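Local structure of thioredoxin (H-type,TRX-H) (Edwardsiella tarda, 5ZF2) at residues A[9-13]-A[51-55]; A[29-35]-A[73-77]. The protein inhibits host ASK1-MAPK signalling cascades to promote pathogenesis during infection, and probably also works as a thioredoxin-type thiol-disulphide oxidoreductase. Residues are numbered along the deposited sequence.

Interaction 1 of 2, residues A[9-13]-A[51-55]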
ATOM      1  N   ALA A   9       8.067  -7.916  -9.058  1.00 16.62           N
ATOM      2  CA  ALA A   9       8.284  -7.848  -7.617  1.00 15.73           C
ATOM      3  C   ALA A   9       6.988  -8.098  -6.844  1.00 14.60           C
ATOM      4  O   ALA A   9       7.012  -8.703  -5.768  1.00 17.09           O
ATOM      5  CB  ALA A   9       8.906  -6.503  -7.236  1.00 16.58           C
ATOM      6  N   PHE A  10       5.852  -7.633  -7.359  1.00 14.06           N
ATOM      7  CA  PHE A  10       4.582  -7.859  -6.663  1.00 13.18           C
ATOM      8  C   PHE A  10       4.226  -9.341  -6.635  1.00 18.29           C
ATOM      9  O   PHE A  10       3.849  -9.883  -5.583  1.00 17.55           O
ATOM     10  CB  PHE A  10       3.460  -7.055  -7.324  1.00 17.86           C
ATOM     11  CG  PHE A  10       2.107  -7.279  -6.707  1.00 19.08           C
ATOM     12  CD1 PHE A  10       1.756  -6.659  -5.515  1.00 17.47           C
ATOM     13  CD2 PHE A  10       1.184  -8.107  -7.321  1.00 24.16           C
ATOM     14  CE1 PHE A  10       0.481  -6.869  -4.955  1.00 15.33           C
ATOM     15  CE2 PHE A  10      -0.081  -8.333  -6.760  1.00 24.62           C
ATOM     16  CZ  PHE A  10      -0.428  -7.707  -5.585  1.00 16.19           C
ATOM     17  N   THR A  11       4.331 -10.020  -7.783  1.00 16.50           N
ATOM     18  CA  THR A  11       3.959 -11.428  -7.819  1.00 22.66           C
ATOM     19  C   THR A  11       4.872 -12.248  -6.916  1.00 23.92           C
ATOM     20  O   THR A  11       4.414 -13.171  -6.227  1.00 20.94           O
ATOM     21  CB  THR A  11       3.986 -11.975  -9.257  1.00 34.59           C
ATOM     22  OG1 THR A  11       5.326 -12.045  -9.725  1.00 46.39           O
ATOM     23  CG2 THR A  11       3.182 -11.101 -10.214  1.00 31.71           C
ATOM     24  N   GLN A  12       6.161 -11.897  -6.864  1.00 18.53           N
ATOM     25  CA  GLN A  12       7.065 -12.632  -5.989  1.00 19.51           C
ATOM     26  C   GLN A  12       6.733 -12.367  -4.523  1.00 20.62           C
ATOM     27  O   GLN A  12       6.755 -13.293  -3.702  1.00 20.04           O
ATOM     28  CB  GLN A  12       8.513 -12.272  -6.307  1.00 25.04           C
ATOM     29  CG  GLN A  12       9.524 -12.914  -5.388  1.00 32.43           C
ATOM     30  CD  GLN A  12      10.528 -11.911  -4.860  1.00 50.54           C
ATOM     31  OE1 GLN A  12      11.496 -11.588  -5.544  1.00 52.13           O
ATOM     32  NE2 GLN A  12      10.284 -11.380  -3.657  1.00 57.63           N
ATOM     33  N   ALA A  13       6.390 -11.121  -4.176  1.00 16.89           N
ATOM     34  CA  ALA A  13       5.946 -10.842  -2.810  1.00 21.71           C
ATOM     35  C   ALA A  13       4.685 -11.635  -2.454  1.00 16.51           C
ATOM     36  O   ALA A  13       4.600 -12.224  -1.366  1.00 18.71           O
ATOM     37  CB  ALA A  13       5.710  -9.337  -2.624  1.00 14.24           C
ATOM     38  N   LEU A  51       6.337  -6.664   6.258  1.00 13.39           N
ATOM     39  CA  LEU A  51       5.424  -6.071   5.293  1.00 14.31           C
ATOM     40  C   LEU A  51       6.195  -5.649   4.047  1.00 16.03           C
ATOM     41  O   LEU A  51       7.278  -5.073   4.139  1.00 18.45           O
ATOM     42  CB  LEU A  51       4.714  -4.870   5.918  1.00 13.66           C
ATOM     43  CG  LEU A  51       3.713  -4.141   5.036  1.00 14.32           C
ATOM     44  CD1 LEU A  51       2.570  -5.039   4.761  1.00 14.72           C
ATOM     45  CD2 LEU A  51       3.215  -2.864   5.765  1.00 17.97           C
ATOM     46  N   ARG A  52       5.654  -5.966   2.884  1.00 12.95           N
ATOM     47  CA  ARG A  52       6.236  -5.581   1.608  1.00 11.18           C
ATOM     48  C   ARG A  52       5.301  -4.539   0.991  1.00 12.65           C
ATOM     49  O   ARG A  52       4.183  -4.871   0.588  1.00 11.55           O
ATOM     50  CB  ARG A  52       6.387  -6.790   0.691  1.00 16.55           C
ATOM     51  CG  ARG A  52       7.066  -7.981   1.318  1.00 21.76           C
ATOM     52  CD  ARG A  52       8.553  -7.743   1.449  1.00 25.47           C
ATOM     53  NE  ARG A  52       9.177  -7.423   0.166  1.00 42.89           N
ATOM     54  CZ  ARG A  52       9.465  -8.311  -0.788  1.00 44.32           C
ATOM     55  NH1 ARG A  52       9.181  -9.606  -0.624  1.00 43.68           N
ATOM     56  NH2 ARG A  52      10.034  -7.898  -1.918  1.00 44.90           N
ATOM     57  N   VAL A  53       5.763  -3.299   0.906  1.00 10.63           N
ATOM     58  CA  VAL A  53       4.957  -2.171   0.424  1.00 10.52           C
ATOM     59  C   VAL A  53       5.303  -1.907  -1.029  1.00 12.06           C
ATOM     60  O   VAL A  53       6.489  -1.830  -1.380  1.00 11.48           O
ATOM     61  CB  VAL A  53       5.209  -0.915   1.270  1.00 11.44           C
ATOM     62  CG1 VAL A  53       4.359   0.279   0.749  1.00 15.02           C
ATOM     63  CG2 VAL A  53       4.966  -1.219   2.740  1.00 10.05           C
ATOM     64  N   PHE A  54       4.277  -1.772  -1.884  1.00 11.78           N
ATOM     65  CA  PHE A  54       4.481  -1.388  -3.274  1.00 14.11           C
ATOM     66  C   PHE A  54       3.758  -0.081  -3.565  1.00 17.19           C
ATOM     67  O   PHE A  54       2.547   0.026  -3.345  1.00 13.43           O
ATOM     68  CB  PHE A  54       4.006  -2.482  -4.230  1.00 12.70           C
ATOM     69  CG  PHE A  54       4.779  -3.740  -4.085  1.00 18.38           C
ATOM     70  CD1 PHE A  54       5.971  -3.911  -4.792  1.00 13.58           C
ATOM     71  CD2 PHE A  54       4.344  -4.734  -3.231  1.00 13.07           C
ATOM     72  CE1 PHE A  54       6.710  -5.060  -4.648  1.00 15.89           C
ATOM     73  CE2 PHE A  54       5.097  -5.892  -3.062  1.00 16.09           C
ATOM     74  CZ  PHE A  54       6.282  -6.041  -3.772  1.00 15.48           C
ATOM     75  N   LYS A  55       4.502   0.903  -4.062  1.00 14.15           N
ATOM     76  CA  LYS A  55       3.939   2.197  -4.415  1.00 15.03           C
ATOM     77  C   LYS A  55       3.502   2.160  -5.873  1.00 19.31           C
ATOM     78  O   LYS A  55       4.333   1.987  -6.778  1.00 17.10           O
ATOM     79  CB  LYS A  55       4.954   3.313  -4.169  1.00 24.59           C
ATOM     80  CG  LYS A  55       5.423   3.440  -2.702  1.00 23.49           C
ATOM     81  CD  LYS A  55       4.521   4.358  -1.869  1.00 40.26           C
ATOM     82  CE  LYS A  55       5.105   4.599  -0.466  1.00 43.29           C
ATOM     83  NZ  LYS A  55       6.367   5.413  -0.467  1.00 39.39           N
TER
HETATM   84  O   HOH W   1       9.182  -9.079  -3.965  1.00 32.95           O
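Helix segment 9-13 packs along strand 52-55, the two short axes 9.9 Å apart at closest approach and 156° apart in direction, roughly antiparallel. The backbones come nearest where Ala13 faces Arg52 (CA-CA 6.9 Å) and Phe10 faces Phe54 (CA-CA 7.3 Å). Phe54 is the main wedge. Its ring, on an m rotamer, pushes into the helix surface between three residues one turn apart or less: Ala9 CB lies 3.7 Å from Phe54 CE1, Ala13 CB 3.5 Å from Phe54 CE2, and Phe10 CA sits over the ring face as a CH-pi contact, 4.1 Å from the centroid. The Phe10 ring turns its edge to the face of Phe54 in a T-shaped pair, centroids 5.8 Å apart and planes at 77°; beyond it, Phe10 makes a second edge-to-face pair with Phe68 of helix 62-68. Arg52 closes the outer end. Its guanidinium covers Ala13 CB, 4.0 Å from Arg52 NH1, while NE and NH2 are held by Ser1 and Glu3. Water 1 donates to Ala9 O (2.8 Å) and weakly accepts from Arg52 NH2 (2.5 Å). This is helix-on-sheet packing of the thioredoxin fold. The small alanines let the strand's aromatic ring approach the helix backbone closely, so the join rests on apolar and aromatic contact, with the Arg52 guanidinium and water 1 as the polar part beside it.

Interaction 2 of 2, residues A[29-35]-A[73-77]; sequences CPVCKRQ and QSTLI
Cys29 N-caps helix 30-35: its SG (chi1 t) accepts from Cys32 N at 3.1 Å, and helical i to i+4 bonds follow, Lys33 N to Cys29 O at 3.0 Å and Gln35 N to Val31 O at 2.8 Å. Cys29 CB lies 3.3 Å from Gln73 OE1. Val31 points toward 73-77, CG1 3.9 Å from Ser74 CB. Cys32, m rotamer, sets the register, its CA 5.2 Å from Ser74 CA and its SG 3.5 Å from Ser74 N. Gln35 (chi1 m, chi2 t) reaches across so that NE2 makes a weak 3.4 Å hydrogen bond to Ser74 O; NE2 is also bound by Glu91 O, and water 2 accepts weakly from Gln35 NE2 (3.0 Å) and donates to Ser74 O (3.1 Å). Ser74, left-handed at phi/psi 68/22, forms a G1 beta bulge with Thr75 against Val24. It appears to occupy the place where thioredoxins usually carry a cis-proline facing the CxxC motif. Cys29 SG and Cys32 SG, 3.3 Å apart, form no disulphide, consistent with a reduced redox site backed by Gln73-Ser74.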
ATOM      1  N   CYS A  29      -1.075  15.035  -4.935  1.00 46.17           N
ATOM      2  CA  CYS A  29      -2.200  14.796  -4.040  1.00 36.15           C
ATOM      3  C   CYS A  29      -1.822  15.161  -2.610  1.00 44.11           C
ATOM      4  O   CYS A  29      -0.927  14.519  -2.027  1.00 36.92           O
ATOM      5  CB  CYS A  29      -2.653  13.346  -4.111  1.00 39.41           C
ATOM      6  SG  CYS A  29      -3.910  12.972  -2.874  1.00 49.82           S
ATOM      7  N   PRO A  30      -2.472  16.163  -2.006  1.00 47.34           N
ATOM      8  CA  PRO A  30      -2.145  16.511  -0.615  1.00 42.11           C
ATOM      9  C   PRO A  30      -2.523  15.420   0.364  1.00 40.48           C
ATOM     10  O   PRO A  30      -1.827  15.224   1.369  1.00 40.95           O
ATOM     11  CB  PRO A  30      -2.953  17.795  -0.366  1.00 45.11           C
ATOM     12  CG  PRO A  30      -3.509  18.205  -1.705  1.00 47.69           C
ATOM     13  CD  PRO A  30      -3.590  16.963  -2.527  1.00 49.80           C
ATOM     14  N   VAL A  31      -3.570  14.680   0.074  1.00 34.09           N
ATOM     15  CA  VAL A  31      -3.885  13.558   0.915  1.00 33.99           C
ATOM     16  C   VAL A  31      -2.796  12.505   0.850  1.00 27.50           C
ATOM     17  O   VAL A  31      -2.349  12.056   1.867  1.00 26.08           O
ATOM     18  CB  VAL A  31      -5.297  12.985   0.664  1.00 29.42           C
ATOM     19  CG1 VAL A  31      -5.507  11.713   1.467  1.00 27.68           C
ATOM     20  CG2 VAL A  31      -6.351  14.002   1.059  1.00 29.53           C
ATOM     21  N   CYS A  32      -2.333  12.192  -0.350  1.00 28.57           N
ATOM     22  CA  CYS A  32      -1.284  11.207  -0.524  1.00 29.25           C
ATOM     23  C   CYS A  32      -0.037  11.571   0.219  1.00 28.74           C
ATOM     24  O   CYS A  32       0.556  10.751   0.829  1.00 27.33           O
ATOM     25  CB  CYS A  32      -0.948  10.963  -1.965  1.00 36.99           C
ATOM     26  SG  CYS A  32      -2.217  10.153  -2.900  1.00 39.84           S
ATOM     27  N   LYS A  33       0.341  12.829   0.108  1.00 31.18           N
ATOM     28  CA  LYS A  33       1.477  13.379   0.822  1.00 32.34           C
ATOM     29  C   LYS A  33       1.345  13.155   2.308  1.00 30.56           C
ATOM     30  O   LYS A  33       2.151  12.527   2.899  1.00 35.23           O
ATOM     31  CB  LYS A  33       1.580  14.866   0.506  1.00 35.51           C
ATOM     32  CG  LYS A  33       2.972  15.398   0.430  1.00 48.83           C
ATOM     33  CD  LYS A  33       3.913  14.385  -0.135  1.00 58.16           C
ATOM     34  CE  LYS A  33       4.888  13.925   0.904  1.00 65.43           C
ATOM     35  NZ  LYS A  33       6.181  13.608   0.244  1.00 65.13           N
ATOM     36  N   ARG A  34       0.270  13.641   2.861  1.00 29.69           N
ATOM     37  CA  ARG A  34      -0.141  13.409   4.214  1.00 28.05           C
ATOM     38  C   ARG A  34      -0.131  11.948   4.698  1.00 30.33           C
ATOM     39  O   ARG A  34       0.417  11.648   5.701  1.00 27.15           O
ATOM     40  CB  ARG A  34      -1.529  13.960   4.358  1.00 37.17           C
ATOM     41  CG  ARG A  34      -1.902  14.470   5.719  1.00 50.16           C
ATOM     42  CD  ARG A  34      -2.709  15.789   5.655  1.00 62.51           C
ATOM     43  NE  ARG A  34      -3.777  15.890   4.640  1.00 67.71           N
ATOM     44  CZ  ARG A  34      -4.008  16.965   3.882  1.00 65.75           C
ATOM     45  NH1 ARG A  34      -3.236  18.042   3.945  1.00 61.65           N
ATOM     46  NH2 ARG A  34      -4.995  16.963   3.017  1.00 65.97           N
ATOM     47  N   GLN A  35      -0.734  11.054   3.951  1.00 24.20           N
ATOM     48  CA  GLN A  35      -0.585   9.637   4.192  1.00 22.06           C
ATOM     49  C   GLN A  35       0.868   9.196   4.283  1.00 29.03           C
ATOM     50  O   GLN A  35       1.245   8.592   5.242  1.00 25.21           O
ATOM     51  CB  GLN A  35      -1.314   8.814   3.132  1.00 24.74           C
ATOM     52  CG  GLN A  35      -2.802   8.689   3.342  1.00 19.89           C
ATOM     53  CD  GLN A  35      -3.456   7.827   2.309  1.00 23.31           C
ATOM     54  OE1 GLN A  35      -2.997   7.716   1.200  1.00 23.06           O
ATOM     55  NE2 GLN A  35      -4.538   7.230   2.672  1.00 17.71           N
ATOM     56  N   GLN A  73      -6.710   7.916  -6.153  1.00 21.54           N
ATOM     57  CA  GLN A  73      -5.462   8.019  -5.422  1.00 22.30           C
ATOM     58  C   GLN A  73      -5.767   7.949  -3.928  1.00 22.93           C
ATOM     59  O   GLN A  73      -6.912   8.114  -3.499  1.00 31.38           O
ATOM     60  CB  GLN A  73      -4.757   9.326  -5.777  1.00 26.32           C
ATOM     61  CG  GLN A  73      -5.659  10.544  -5.524  1.00 45.17           C
ATOM     62  CD  GLN A  73      -5.306  11.764  -6.370  1.00 49.97           C
ATOM     63  OE1 GLN A  73      -5.412  12.905  -5.909  1.00 47.90           O
ATOM     64  NE2 GLN A  73      -4.895  11.527  -7.613  1.00 49.52           N
ATOM     65  N   SER A  74      -4.730   7.697  -3.137  1.00 27.01           N
ATOM     66  CA  SER A  74      -4.828   7.514  -1.688  1.00 28.05           C
ATOM     67  C   SER A  74      -5.557   6.231  -1.302  1.00 25.06           C
ATOM     68  O   SER A  74      -6.037   6.114  -0.167  1.00 24.43           O
ATOM     69  CB  SER A  74      -5.470   8.727  -0.991  1.00 19.72           C
ATOM     70  OG  SER A  74      -6.891   8.772  -1.179  1.00 21.49           O
ATOM     71  N   THR A  75      -5.619   5.248  -2.207  1.00 11.90           N
ATOM     72  CA  THR A  75      -6.162   3.928  -1.886  1.00 17.09           C
ATOM     73  C   THR A  75      -5.042   3.062  -1.321  1.00 18.17           C
ATOM     74  O   THR A  75      -3.929   3.042  -1.871  1.00 17.58           O
ATOM     75  CB  THR A  75      -6.762   3.230  -3.117  1.00 16.13           C
ATOM     76  OG1 THR A  75      -7.788   4.038  -3.700  1.00 18.42           O
ATOM     77  CG2 THR A  75      -7.370   1.883  -2.722  1.00  9.98           C
ATOM     78  N   LEU A  76      -5.330   2.369  -0.215  1.00 10.29           N
ATOM     79  CA  LEU A  76      -4.417   1.393   0.387  1.00  8.90           C
ATOM     80  C   LEU A  76      -5.120   0.046   0.392  1.00 11.51           C
ATOM     81  O   LEU A  76      -6.306  -0.038   0.761  1.00 13.44           O
ATOM     82  CB  LEU A  76      -4.043   1.763   1.832  1.00 14.12           C
ATOM     83  CG  LEU A  76      -3.439   3.143   2.085  1.00 12.59           C
ATOM     84  CD1 LEU A  76      -3.332   3.428   3.605  1.00 11.58           C
ATOM     85  CD2 LEU A  76      -2.082   3.196   1.430  1.00 15.46           C
ATOM     86  N   ILE A  77      -4.414  -0.989  -0.034  1.00  9.78           N
ATOM     87  CA  ILE A  77      -4.966  -2.340  -0.062  1.00 14.35           C
ATOM     88  C   ILE A  77      -4.005  -3.269   0.653  1.00 17.01           C
ATOM     89  O   ILE A  77      -2.828  -3.346   0.290  1.00 12.38           O
ATOM     90  CB  ILE A  77      -5.194  -2.855  -1.488  1.00 10.11           C
ATOM     91  CG1 ILE A  77      -5.972  -1.817  -2.311  1.00 14.19           C
ATOM     92  CG2 ILE A  77      -5.910  -4.243  -1.399  1.00  9.91           C
ATOM     93  CD1 ILE A  77      -6.006  -2.140  -3.818  1.00 15.15           C
TER
HETATM   94  O   HOH W   2      -6.651   5.095   2.693  1.00 15.71           O

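From the N terminus the chain passes through helix 7-15, strand 20-25 and helix 30-43 before strand 52-57 returns to close interaction 1, a loop of 37 intervening residues. Interaction 2 opens within that loop, at the start of helix 30-43, and closes only after strand 52-57 and helix 62-68, where the chain enters strand 75-80; the two closures therefore cross. Strands 52-57 and 75-80 flank the central strand 20-25, so both contacts work on one sheet. Helix 7-15 covers one face of it and helix 30-43 the other. The two contacts, about 18 Å apart between centres, do not touch, yet together they fasten both helical layers of the thioredoxin sandwich to its middle strands.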